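Exopolygalacturonate lyase (Vibrio vulnificus, PDB 5A29) probably cleaves pectic polygalacturonate by beta-elimination, as a manganese-binding family 2 polysaccharide lyase. Local coordinates at residues Phe84-Thr95 and Tyr106-Phe117. Sequence-based numbering, arbitrary orientation.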
ATOM      1  N   PHE A  84       9.207  12.841  -0.710  1.00 21.88           N
ATOM      2  CA  PHE A  84       9.843  11.838   0.094  1.00 20.52           C
ATOM      3  C   PHE A  84       8.889  10.680   0.399  1.00 20.70           C
ATOM      4  O   PHE A  84       9.387   9.550   0.571  1.00 19.96           O
ATOM      5  CB  PHE A  84      10.385  12.475   1.395  1.00 22.31           C
ATOM      6  CG  PHE A  84      11.322  11.611   2.201  1.00 23.40           C
ATOM      7  CD1 PHE A  84      12.482  11.046   1.630  1.00 23.67           C
ATOM      8  CD2 PHE A  84      11.081  11.388   3.551  1.00 23.61           C
ATOM      9  CE1 PHE A  84      13.385  10.315   2.376  1.00 21.89           C
ATOM     10  CE2 PHE A  84      11.946  10.630   4.313  1.00 25.88           C
ATOM     11  CZ  PHE A  84      13.143  10.097   3.735  1.00 26.41           C
ATOM     12  N   ALA A  85       7.563  10.916   0.355  1.00 19.42           N
ATOM     13  CA  ALA A  85       6.566   9.834   0.577  1.00 21.55           C
ATOM     14  C   ALA A  85       6.565   8.788  -0.603  1.00 20.64           C
ATOM     15  O   ALA A  85       6.072   7.664  -0.454  1.00 23.59           O
ATOM     16  CB  ALA A  85       5.167  10.434   0.738  1.00 22.31           C
ATOM     17  N   ASN A  86       7.095   9.197  -1.766  1.00 19.90           N
ATOM     18  CA  ASN A  86       7.168   8.359  -2.974  1.00 21.19           C
ATOM     19  C   ASN A  86       8.581   7.727  -3.169  1.00 25.17           C
ATOM     20  O   ASN A  86       8.942   7.371  -4.303  1.00 28.05           O
ATOM     21  CB  ASN A  86       6.859   9.227  -4.237  1.00 21.60           C
ATOM     22  CG  ASN A  86       5.437   9.805  -4.217  1.00 28.87           C
ATOM     23  OD1 ASN A  86       4.625   9.418  -3.381  1.00 27.41           O
ATOM     24  ND2 ASN A  86       5.141  10.735  -5.117  1.00 29.54           N
ATOM     25  N   GLN A  87       9.413   7.749  -2.130  1.00 22.16           N
ATOM     26  CA  GLN A  87      10.820   7.314  -2.246  1.00 22.72           C
ATOM     27  C   GLN A  87      11.153   6.334  -1.167  1.00 22.62           C
ATOM     28  O   GLN A  87      12.299   5.929  -1.036  1.00 20.90           O
ATOM     29  CB  GLN A  87      11.752   8.515  -2.117  1.00 22.17           C
ATOM     30  CG  GLN A  87      11.435   9.549  -3.213  1.00 23.93           C
ATOM     31  CD  GLN A  87      12.259  10.826  -3.045  1.00 25.77           C
ATOM     32  OE1 GLN A  87      13.166  10.899  -2.209  1.00 27.71           O
ATOM     33  NE2 GLN A  87      11.918  11.834  -3.817  1.00 28.08           N
ATOM     34  N   GLN A  88      10.147   5.886  -0.401  1.00 18.90           N
ATOM     35  CA  GLN A  88      10.466   4.970   0.720  1.00 20.34           C
ATOM     36  C   GLN A  88      11.003   3.628   0.214  1.00 19.87           C
ATOM     37  O   GLN A  88      11.802   2.970   0.915  1.00 20.00           O
ATOM     38  CB  GLN A  88       9.228   4.787   1.652  1.00 18.79           C
ATOM     39  CG  GLN A  88       8.668   6.146   2.153  1.00 18.86           C
ATOM     40  CD  GLN A  88       9.641   6.774   3.150  1.00 19.39           C
ATOM     41  OE1 GLN A  88       9.971   6.147   4.146  1.00 21.68           O
ATOM     42  NE2 GLN A  88      10.183   7.968   2.841  1.00 21.68           N
ATOM     43  N   ASN A  89      10.497   3.172  -0.935  1.00 18.06           N
ATOM     44  CA  ASN A  89      10.997   1.905  -1.454  1.00 21.73           C
ATOM     45  C   ASN A  89      12.420   2.004  -1.987  1.00 20.27           C
ATOM     46  O   ASN A  89      13.130   1.021  -1.990  1.00 19.83           O
ATOM     47  CB  ASN A  89      10.088   1.309  -2.479  1.00 22.97           C
ATOM     48  CG  ASN A  89       8.808   0.904  -1.873  1.00 26.52           C
ATOM     49  OD1 ASN A  89       8.793   0.156  -0.873  1.00 23.39           O
ATOM     50  ND2 ASN A  89       7.700   1.326  -2.503  1.00 30.91           N
ATOM     51  N   PHE A  90      12.798   3.185  -2.443  1.00 18.15           N
ATOM     52  CA  PHE A  90      14.215   3.407  -2.787  1.00 20.25           C
ATOM     53  C   PHE A  90      15.135   3.399  -1.575  1.00 20.56           C
ATOM     54  O   PHE A  90      16.228   2.824  -1.643  1.00 18.89           O
ATOM     55  CB  PHE A  90      14.374   4.694  -3.629  1.00 18.68           C
ATOM     56  CG  PHE A  90      15.767   4.858  -4.204  1.00 20.32           C
ATOM     57  CD1 PHE A  90      16.174   4.030  -5.273  1.00 21.48           C
ATOM     58  CD2 PHE A  90      16.692   5.731  -3.620  1.00 22.44           C
ATOM     59  CE1 PHE A  90      17.482   4.143  -5.786  1.00 23.68           C
ATOM     60  CE2 PHE A  90      17.970   5.863  -4.133  1.00 24.79           C
ATOM     61  CZ  PHE A  90      18.373   5.044  -5.203  1.00 23.16           C
ATOM     62  N   LEU A  91      14.697   3.998  -0.437  1.00 20.65           N
ATOM     63  CA  LEU A  91      15.400   3.816   0.830  1.00 19.09           C
ATOM     64  C   LEU A  91      15.579   2.347   1.182  1.00 18.56           C
ATOM     65  O   LEU A  91      16.696   1.902   1.573  1.00 20.15           O
ATOM     66  CB  LEU A  91      14.715   4.553   1.975  1.00 20.63           C
ATOM     67  CG  LEU A  91      14.526   6.049   1.821  1.00 24.86           C
ATOM     68  CD1 LEU A  91      13.760   6.551   3.074  1.00 22.87           C
ATOM     69  CD2 LEU A  91      15.882   6.783   1.703  1.00 22.90           C
ATOM     70  N   ARG A  92      14.517   1.562   1.042  1.00 16.12           N
ATOM     71  CA  ARG A  92      14.610   0.159   1.318  1.00 17.01           C
ATOM     72  C   ARG A  92      15.591  -0.539   0.362  1.00 19.41           C
ATOM     73  O   ARG A  92      16.231  -1.457   0.777  1.00 18.59           O
ATOM     74  CB  ARG A  92      13.239  -0.516   1.245  1.00 18.65           C
ATOM     75  CG  ARG A  92      12.275  -0.116   2.391  1.00 19.77           C
ATOM     76  CD  ARG A  92      10.912  -0.822   2.191  1.00 19.05           C
ATOM     77  NE  ARG A  92      10.013  -0.462   3.336  1.00 19.11           N
ATOM     78  CZ  ARG A  92       9.067   0.514   3.249  1.00 20.80           C
ATOM     79  NH1 ARG A  92       8.847   1.143   2.124  1.00 16.86           N
ATOM     80  NH2 ARG A  92       8.278   0.819   4.287  1.00 19.82           N
ATOM     81  N   ALA A  93      15.630  -0.152  -0.924  1.00 19.59           N
ATOM     82  CA  ALA A  93      16.615  -0.776  -1.840  1.00 19.31           C
ATOM     83  C   ALA A  93      18.029  -0.421  -1.437  1.00 20.03           C
ATOM     84  O   ALA A  93      18.881  -1.305  -1.463  1.00 20.23           O
ATOM     85  CB  ALA A  93      16.377  -0.253  -3.262  1.00 19.25           C
ATOM     86  N   LEU A  94      18.268   0.833  -1.009  1.00 17.32           N
ATOM     87  CA  LEU A  94      19.642   1.255  -0.557  1.00 18.33           C
ATOM     88  C   LEU A  94      20.076   0.448   0.634  1.00 20.23           C
ATOM     89  O   LEU A  94      21.220  -0.070   0.709  1.00 21.00           O
ATOM     90  CB  LEU A  94      19.705   2.737  -0.238  1.00 17.42           C
ATOM     91  CG  LEU A  94      19.623   3.719  -1.403  1.00 21.75           C
ATOM     92  CD1 LEU A  94      19.592   5.158  -0.891  1.00 21.75           C
ATOM     93  CD2 LEU A  94      20.798   3.535  -2.400  1.00 22.80           C
ATOM     94  N   THR A  95      19.208   0.339   1.641  1.00 18.98           N
ATOM     95  CA  THR A  95      19.621  -0.432   2.814  1.00 17.23           C
ATOM     96  C   THR A  95      19.756  -1.895   2.450  1.00 19.32           C
ATOM     97  O   THR A  95      20.690  -2.579   2.935  1.00 19.98           O
ATOM     98  CB  THR A  95      18.630  -0.250   4.047  1.00 19.77           C
ATOM     99  OG1 THR A  95      17.311  -0.745   3.713  1.00 19.11           O
ATOM    100  CG2 THR A  95      18.578   1.150   4.556  1.00 20.64           C
ATOM    101  N   TYR A 106      25.871   2.387   0.521  1.00 20.98           N
ATOM    102  CA  TYR A 106      24.454   2.584   0.095  1.00 21.73           C
ATOM    103  C   TYR A 106      23.551   3.055   1.253  1.00 21.09           C
ATOM    104  O   TYR A 106      22.815   4.015   1.119  1.00 22.12           O
ATOM    105  CB  TYR A 106      23.919   1.296  -0.512  1.00 21.61           C
ATOM    106  CG  TYR A 106      24.760   0.900  -1.715  1.00 20.61           C
ATOM    107  CD1 TYR A 106      24.674   1.640  -2.903  1.00 24.10           C
ATOM    108  CD2 TYR A 106      25.674  -0.161  -1.633  1.00 23.97           C
ATOM    109  CE1 TYR A 106      25.421   1.276  -4.019  1.00 26.81           C
ATOM    110  CE2 TYR A 106      26.471  -0.532  -2.727  1.00 23.56           C
ATOM    111  CZ  TYR A 106      26.358   0.213  -3.888  1.00 31.47           C
ATOM    112  OH  TYR A 106      27.102  -0.159  -4.963  1.00 31.70           O
ATOM    113  N   GLN A 107      23.608   2.314   2.340  1.00 20.82           N
ATOM    114  CA  GLN A 107      22.882   2.676   3.595  1.00 25.99           C
ATOM    115  C   GLN A 107      23.310   4.072   4.080  1.00 25.83           C
ATOM    116  O   GLN A 107      22.488   4.895   4.513  1.00 23.42           O
ATOM    117  CB  GLN A 107      23.218   1.520   4.573  1.00 28.77           C
ATOM    118  CG  GLN A 107      22.945   1.608   6.012  1.00 45.24           C
ATOM    119  CD  GLN A 107      23.975   2.415   6.693  1.00 37.21           C
ATOM    120  OE1 GLN A 107      23.743   3.584   6.883  1.00 40.65           O
ATOM    121  NE2 GLN A 107      25.135   1.828   7.015  1.00 41.03           N
ATOM    122  N   LEU A 108      24.598   4.403   3.978  1.00 23.45           N
ATOM    123  CA  LEU A 108      25.020   5.727   4.399  1.00 23.43           C
ATOM    124  C   LEU A 108      24.471   6.864   3.544  1.00 25.37           C
ATOM    125  O   LEU A 108      24.205   7.949   4.047  1.00 24.99           O
ATOM    126  CB  LEU A 108      26.559   5.836   4.498  1.00 24.35           C
ATOM    127  CG  LEU A 108      27.190   4.990   5.602  1.00 29.02           C
ATOM    128  CD1 LEU A 108      28.720   4.988   5.408  1.00 37.26           C
ATOM    129  CD2 LEU A 108      26.756   5.502   6.999  1.00 32.04           C
ATOM    130  N   GLU A 109      24.289   6.624   2.252  1.00 22.84           N
ATOM    131  CA  GLU A 109      23.697   7.609   1.389  1.00 23.80           C
ATOM    132  C   GLU A 109      22.180   7.724   1.727  1.00 22.95           C
ATOM    133  O   GLU A 109      21.635   8.829   1.694  1.00 24.93           O
ATOM    134  CB  GLU A 109      23.872   7.206  -0.096  1.00 25.33           C
ATOM    135  CG  GLU A 109      23.225   8.159  -1.111  1.00 28.23           C
ATOM    136  CD  GLU A 109      23.811   9.580  -1.066  1.00 40.24           C
ATOM    137  OE1 GLU A 109      24.780   9.793  -0.301  1.00 34.24           O
ATOM    138  OE2 GLU A 109      23.298  10.498  -1.758  1.00 36.12           O
ATOM    139  N   ALA A 110      21.530   6.603   2.044  1.00 25.81           N
ATOM    140  CA  ALA A 110      20.096   6.658   2.521  1.00 25.68           C
ATOM    141  C   ALA A 110      20.009   7.556   3.788  1.00 24.33           C
ATOM    142  O   ALA A 110      19.127   8.442   3.892  1.00 22.84           O
ATOM    143  CB  ALA A 110      19.596   5.244   2.859  1.00 24.33           C
ATOM    144  N   VAL A 111      20.973   7.361   4.701  1.00 22.89           N
ATOM    145  CA  VAL A 111      21.049   8.229   5.909  1.00 26.24           C
ATOM    146  C   VAL A 111      21.230   9.690   5.543  1.00 27.70           C
ATOM    147  O   VAL A 111      20.450  10.566   5.973  1.00 25.26           O
ATOM    148  CB  VAL A 111      22.112   7.759   6.904  1.00 27.21           C
ATOM    149  CG1 VAL A 111      22.280   8.776   8.084  1.00 28.85           C
ATOM    150  CG2 VAL A 111      21.780   6.387   7.435  1.00 25.06           C
ATOM    151  N   ARG A 112      22.185   9.970   4.650  1.00 28.01           N
ATOM    152  CA  ARG A 112      22.404  11.330   4.198  1.00 27.06           C
ATOM    153  C   ARG A 112      21.180  12.047   3.593  1.00 27.16           C
ATOM    154  O   ARG A 112      20.913  13.233   3.875  1.00 25.43           O
ATOM    155  CB  ARG A 112      23.610  11.374   3.202  1.00 33.01           C
ATOM    156  CG  ARG A 112      24.155  12.787   2.946  1.00 37.59           C
ATOM    157  CD  ARG A 112      25.457  12.769   2.117  1.00 33.67           C
ATOM    158  NE  ARG A 112      25.082  12.566   0.725  1.00 35.54           N
ATOM    159  CZ  ARG A 112      24.840  13.546  -0.142  1.00 35.78           C
ATOM    160  NH1 ARG A 112      25.035  14.802   0.199  1.00 35.92           N
ATOM    161  NH2 ARG A 112      24.421  13.258  -1.369  1.00 36.81           N
ATOM    162  N   ILE A 113      20.473  11.362   2.702  1.00 22.63           N
ATOM    163  CA  ILE A 113      19.239  11.901   2.108  1.00 23.35           C
ATOM    164  C   ILE A 113      18.194  12.166   3.227  1.00 23.68           C
ATOM    165  O   ILE A 113      17.490  13.203   3.253  1.00 24.42           O
ATOM    166  CB  ILE A 113      18.629  10.858   1.148  1.00 25.00           C
ATOM    167  CG1 ILE A 113      19.560  10.715  -0.098  1.00 25.41           C
ATOM    168  CG2 ILE A 113      17.208  11.313   0.755  1.00 24.05           C
ATOM    169  CD1 ILE A 113      19.358   9.447  -0.925  1.00 26.74           C
ATOM    170  N   THR A 114      18.009  11.155   4.053  1.00 25.07           N
ATOM    171  CA  THR A 114      16.941  11.169   5.055  1.00 24.89           C
ATOM    172  C   THR A 114      17.217  12.279   6.080  1.00 28.70           C
ATOM    173  O   THR A 114      16.305  13.058   6.439  1.00 26.24           O
ATOM    174  CB  THR A 114      16.798   9.796   5.691  1.00 25.80           C
ATOM    175  OG1 THR A 114      16.392   8.871   4.636  1.00 22.52           O
ATOM    176  CG2 THR A 114      15.711   9.791   6.758  1.00 27.03           C
ATOM    177  N   ARG A 115      18.468  12.373   6.514  1.00 25.43           N
ATOM    178  CA  ARG A 115      18.824  13.348   7.549  1.00 28.14           C
ATOM    179  C   ARG A 115      18.607  14.758   6.991  1.00 28.40           C
ATOM    180  O   ARG A 115      18.135  15.661   7.706  1.00 31.38           O
ATOM    181  CB  ARG A 115      20.272  13.138   7.983  1.00 28.10           C
ATOM    182  CG  ARG A 115      20.562  13.871   9.286  1.00 40.47           C
ATOM    183  CD  ARG A 115      22.012  13.967   9.682  1.00 43.81           C
ATOM    184  NE  ARG A 115      22.739  12.710   9.742  1.00 48.87           N
ATOM    185  CZ  ARG A 115      22.535  11.745  10.630  1.00 44.29           C
ATOM    186  NH1 ARG A 115      21.525  11.814  11.477  1.00 49.02           N
ATOM    187  NH2 ARG A 115      23.307  10.674  10.613  1.00 44.75           N
ATOM    188  N   TYR A 116      18.897  14.979   5.710  1.00 25.99           N
ATOM    189  CA  TYR A 116      18.714  16.331   5.144  1.00 26.07           C
ATOM    190  C   TYR A 116      17.198  16.692   5.022  1.00 28.16           C
ATOM    191  O   TYR A 116      16.795  17.839   5.213  1.00 28.02           O
ATOM    192  CB  TYR A 116      19.352  16.407   3.760  1.00 25.90           C
ATOM    193  CG  TYR A 116      19.223  17.741   3.067  1.00 28.42           C
ATOM    194  CD1 TYR A 116      20.116  18.797   3.369  1.00 31.28           C
ATOM    195  CD2 TYR A 116      18.217  17.970   2.153  1.00 26.94           C
ATOM    196  CE1 TYR A 116      19.989  20.037   2.718  1.00 29.68           C
ATOM    197  CE2 TYR A 116      18.082  19.189   1.494  1.00 33.09           C
ATOM    198  CZ  TYR A 116      18.968  20.234   1.800  1.00 38.58           C
ATOM    199  OH  TYR A 116      18.816  21.455   1.169  1.00 37.75           O
ATOM    200  N   PHE A 117      16.403  15.727   4.540  1.00 27.24           N
ATOM    201  CA  PHE A 117      14.964  15.891   4.488  1.00 25.89           C
ATOM    202  C   PHE A 117      14.416  16.255   5.888  1.00 25.15           C
ATOM    203  O   PHE A 117      13.666  17.221   6.017  1.00 28.19           O
ATOM    204  CB  PHE A 117      14.234  14.601   4.011  1.00 25.47           C
ATOM    205  CG  PHE A 117      12.744  14.825   3.866  1.00 23.62           C
ATOM    206  CD1 PHE A 117      12.240  15.523   2.764  1.00 25.69           C
ATOM    207  CD2 PHE A 117      11.913  14.571   4.934  1.00 26.64           C
ATOM    208  CE1 PHE A 117      10.866  15.843   2.641  1.00 24.37           C
ATOM    209  CE2 PHE A 117      10.543  14.896   4.836  1.00 26.57           C
ATOM    210  CZ  PHE A 117      10.034  15.512   3.686  1.00 27.31           C
TER
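A helical hairpin, helix 88-101 turning back into helix 105-120, is held together here by apolar packing and shows how two helices can diverge and still stay in contact. The backbones are closest near the turn, where the CA atoms of Thr95 and Gln107 are 4.6 Å apart; about a turn further on, the small Ala110 CB leaves room for Leu94 CD1 at 3.8 Å. The axes of the two segments approach to 8.1 Å and run at 147°. Leu94 CG stands beside its own backbone N (chi1 -71°), and from there the two methyls divide the work: CD1 faces Ala110 and the tip of Ile113, while CD2 meets CB of Tyr106 and the edge of its ring. One turn earlier, Leu91 CD2 lies 3.6 Å from Thr114 OG1, a hydroxyl already turned back onto its own helix, where it donates to Ala110 O at 2.9 Å. That bond satisfies the hydroxyl in its buried, largely apolar setting, and Ala110 O takes OG1 and N of Thr114 from opposite faces of its plane.

Toward Phe117 the gap widens and large rings fill it. Phe84, in the 3-10 turn before the first helix, forms an offset stack with Phe117, centroids 4.5 Å apart and planes at 21°, and its CB lies over the Phe117 face in a CH-pi contact. Thr114 OG1 meets the Phe84 ring at its edge, near CZ. The Phe84 face turned away from Phe117 carries the Gln88 amide, NE2 over the ring centre and held by a nearly straight bond to Phe84 O (2.9 Å).

Helix 27-46 flanks the hairpin, with Ile40 against Leu94 and Lys37 against Tyr106, whereas Phe164 of helix 162-168 packs on Ala110 and Thr114; strand 78-82 of the four-stranded antiparallel sheet leads into Phe84.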